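Local atomic coordinates of manganese-dependent inorganic pyrophosphatase (Methanocaldococcus jannaschii, PDB entry 2EB0), a protein that hydrolyses inorganic diphosphate to two phosphate ions as a family II pyrophosphatase that uses two manganese ions per subunit. Residues I221-V226 with I253-K258. Residues are numbered along the deposited sequence; the frame is centred on the assembly and turned at random.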
ATOM      1  N   ILE B 221      14.288   4.141 -30.420  1.00 23.99           N
ATOM      2  CA  ILE B 221      15.531   3.478 -30.763  1.00 26.62           C
ATOM      3  C   ILE B 221      16.498   4.485 -31.392  1.00 27.41           C
ATOM      4  O   ILE B 221      17.710   4.395 -31.208  1.00 29.21           O
ATOM      5  CB  ILE B 221      15.264   2.306 -31.724  1.00 24.25           C
ATOM      6  CG1 ILE B 221      14.320   1.306 -31.043  1.00 26.07           C
ATOM      7  CG2 ILE B 221      16.579   1.623 -32.084  1.00 25.21           C
ATOM      8  CD1 ILE B 221      13.856   0.164 -31.935  1.00 24.87           C
ATOM      9  N   ASP B 222      15.947   5.439 -32.132  1.00 30.38           N
ATOM     10  CA  ASP B 222      16.724   6.497 -32.769  1.00 30.48           C
ATOM     11  C   ASP B 222      16.076   7.812 -32.336  1.00 29.29           C
ATOM     12  O   ASP B 222      14.978   8.147 -32.783  1.00 27.07           O
ATOM     13  CB  ASP B 222      16.682   6.352 -34.293  1.00 44.49           C
ATOM     14  CG  ASP B 222      17.473   7.442 -35.007  1.00 48.75           C
ATOM     15  OD1 ASP B 222      17.685   7.321 -36.233  1.00 49.04           O
ATOM     16  OD2 ASP B 222      17.876   8.424 -34.346  1.00 50.32           O
ATOM     17  N   VAL B 223      16.753   8.549 -31.459  1.00 22.17           N
ATOM     18  CA  VAL B 223      16.204   9.805 -30.937  1.00 24.31           C
ATOM     19  C   VAL B 223      16.231  10.987 -31.895  1.00 23.81           C
ATOM     20  O   VAL B 223      15.538  11.973 -31.665  1.00 24.61           O
ATOM     21  CB  VAL B 223      16.927  10.243 -29.631  1.00 35.86           C
ATOM     22  CG1 VAL B 223      16.846   9.143 -28.600  1.00 36.81           C
ATOM     23  CG2 VAL B 223      18.386  10.589 -29.916  1.00 36.29           C
ATOM     24  N   SER B 224      17.009  10.885 -32.968  0.50 26.55           N
ATOM     25  CA  SER B 224      17.134  11.985 -33.919  0.50 27.41           C
ATOM     26  C   SER B 224      15.823  12.644 -34.331  0.50 26.75           C
ATOM     27  O   SER B 224      15.744  13.870 -34.369  0.50 26.27           O
ATOM     28  CB  SER B 224      17.905  11.535 -35.162  0.50 37.41           C
ATOM     29  OG  SER B 224      17.212  10.523 -35.855  1.00 43.48           O
ATOM     30  N   GLU B 225      14.791  11.860 -34.635  0.50  8.95           N
ATOM     31  CA  GLU B 225      13.529  12.478 -35.025  0.50  9.15           C
ATOM     32  C   GLU B 225      12.840  13.204 -33.878  0.50  8.88           C
ATOM     33  O   GLU B 225      12.186  14.225 -34.084  0.50  7.27           O
ATOM     34  CB  GLU B 225      12.557  11.464 -35.617  0.50 38.02           C
ATOM     35  CG  GLU B 225      11.264  12.138 -36.050  0.50 39.99           C
ATOM     36  CD  GLU B 225      10.390  11.257 -36.902  1.00 43.21           C
ATOM     37  OE1 GLU B 225       9.359  11.759 -37.410  1.00 43.61           O
ATOM     38  OE2 GLU B 225      10.733  10.066 -37.065  1.00 42.48           O
ATOM     39  N   VAL B 226      12.962  12.675 -32.669  1.00 34.91           N
ATOM     40  CA  VAL B 226      12.342  13.338 -31.536  1.00 36.22           C
ATOM     41  C   VAL B 226      13.130  14.608 -31.231  1.00 37.43           C
ATOM     42  O   VAL B 226      12.567  15.612 -30.793  1.00 39.09           O
ATOM     43  CB  VAL B 226      12.304  12.418 -30.294  1.00 29.40           C
ATOM     44  CG1 VAL B 226      11.886  13.212 -29.054  1.00 29.97           C
ATOM     45  CG2 VAL B 226      11.317  11.294 -30.531  1.00 28.96           C
ATOM     46  N   ILE B 253      13.144  11.990 -22.843  1.00 15.70           N
ATOM     47  CA  ILE B 253      13.356  11.487 -24.193  1.00 14.98           C
ATOM     48  C   ILE B 253      14.287  10.313 -23.918  1.00 14.83           C
ATOM     49  O   ILE B 253      15.487  10.493 -23.760  1.00 16.14           O
ATOM     50  CB  ILE B 253      14.068  12.505 -25.084  1.00 17.35           C
ATOM     51  CG1 ILE B 253      13.187  13.741 -25.254  1.00 20.65           C
ATOM     52  CG2 ILE B 253      14.379  11.877 -26.437  1.00 19.74           C
ATOM     53  CD1 ILE B 253      13.835  14.864 -26.074  1.00 19.75           C
ATOM     54  N   THR B 254      13.716   9.120 -23.821  1.00 14.73           N
ATOM     55  CA  THR B 254      14.479   7.920 -23.502  1.00 16.24           C
ATOM     56  C   THR B 254      15.100   7.194 -24.704  1.00 16.99           C
ATOM     57  O   THR B 254      14.414   6.738 -25.626  1.00 15.32           O
ATOM     58  CB  THR B 254      13.595   6.953 -22.680  1.00 19.76           C
ATOM     59  OG1 THR B 254      13.212   7.602 -21.460  1.00 22.96           O
ATOM     60  CG2 THR B 254      14.330   5.665 -22.353  1.00 20.20           C
ATOM     61  N   ASP B 255      16.421   7.114 -24.683  1.00 21.37           N
ATOM     62  CA  ASP B 255      17.172   6.455 -25.737  1.00 22.08           C
ATOM     63  C   ASP B 255      17.287   4.984 -25.352  1.00 21.39           C
ATOM     64  O   ASP B 255      18.102   4.612 -24.517  1.00 22.14           O
ATOM     65  CB  ASP B 255      18.551   7.093 -25.842  1.00 28.50           C
ATOM     66  CG  ASP B 255      19.367   6.531 -26.978  1.00 31.28           C
ATOM     67  OD1 ASP B 255      19.838   7.345 -27.802  1.00 32.40           O
ATOM     68  OD2 ASP B 255      19.538   5.289 -27.045  1.00 28.48           O
ATOM     69  N   ILE B 256      16.461   4.150 -25.964  1.00 20.81           N
ATOM     70  CA  ILE B 256      16.462   2.731 -25.643  1.00 22.50           C
ATOM     71  C   ILE B 256      17.824   2.061 -25.779  1.00 23.46           C
ATOM     72  O   ILE B 256      18.190   1.255 -24.939  1.00 23.71           O
ATOM     73  CB  ILE B 256      15.408   1.982 -26.491  1.00 29.15           C
ATOM     74  CG1 ILE B 256      14.005   2.449 -26.081  1.00 28.25           C
ATOM     75  CG2 ILE B 256      15.540   0.471 -26.295  1.00 31.10           C
ATOM     76  CD1 ILE B 256      12.905   1.987 -27.001  1.00 27.28           C
ATOM     77  N   MET B 257      18.589   2.398 -26.809  1.00 25.45           N
ATOM     78  CA  MET B 257      19.897   1.771 -26.974  1.00 27.59           C
ATOM     79  C   MET B 257      20.946   2.283 -25.980  1.00 27.61           C
ATOM     80  O   MET B 257      21.685   1.489 -25.409  1.00 28.80           O
ATOM     81  CB  MET B 257      20.392   1.936 -28.414  1.00 36.80           C
ATOM     82  CG  MET B 257      19.440   1.339 -29.461  1.00 40.74           C
ATOM     83  SD  MET B 257      18.754  -0.295 -29.008  1.00 45.53           S
ATOM     84  CE  MET B 257      20.142  -1.357 -29.420  1.00 44.32           C
ATOM     85  N   LYS B 258      21.015   3.594 -25.761  1.00 24.41           N
ATOM     86  CA  LYS B 258      21.980   4.128 -24.804  1.00 24.64           C
ATOM     87  C   LYS B 258      21.462   3.968 -23.377  1.00 24.20           C
ATOM     88  O   LYS B 258      22.155   4.286 -22.415  1.00 23.62           O
ATOM     89  CB  LYS B 258      22.265   5.605 -25.077  1.00 42.41           C
ATOM     90  CG  LYS B 258      23.412   5.842 -26.046  1.00 47.72           C
ATOM     91  CD  LYS B 258      23.658   7.324 -26.283  1.00 49.12           C
ATOM     92  CE  LYS B 258      22.520   7.957 -27.074  1.00 53.20           C
ATOM     93  NZ  LYS B 258      22.305   7.302 -28.409  1.00 51.88           N
TER
HETATM   94  O   HOH W   1      19.531   7.390 -30.364  1.00 58.16           O
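In the DHHA2 domain, the neighbouring parallel strands 211-220 and 248-255 part at their C-terminal ends, and the loop after the first, led by Ile221 and Val223, packs against Ile253 and Asp255 at the end of the second and Met257 in the turn after it. The CB of Val223 is directed at the second segment. Its CG1, anti to the carbonyl carbon (chi1 -56°), lies 3.8 Å from Asp255 CB, and the two side chains cross at about a right angle. Val226, in the short helix that follows, meets Ile253 tip to tip. Val226 CG1 sits 3.9 Å from Ile253 CG2 and also touches Ile253 CD1. At the other end, Ile221 CG2 lies 3.9 Å from Met257 CG. Ile221 CG1 approaches Ile256 CD1 more loosely. Leu184 of helix 176-188 touches both Ile221 and Ile256.

No direct hydrogen bond joins the two segments. A water does so instead: it accepts from Val223 N at 3.2 Å and donates to Asp255 OD1, an oxygen whose exact place is doubtful. The other carboxylate oxygen, Asp255 OD2, accepts from Lys258 N at 2.6 Å. That bond is nearly straight (175°) but comes from above the carboxylate plane. It ties the aspartate to the turn after the strand as an Asx motif.

Asp222 precedes the turn that leads into the short helix. Its OD2 accepts a capping bond from Ser224 N at 3.0 Å and a second bond from Ser224 OG, both from the same face of the carboxylate. The contact is away from the manganese sites. It lies at the start of the beta-alpha-beta crossover between parallel strands 211-220 and 248-255, beside the turn into antiparallel strand 260-267 of the mixed DHHA2 sheet.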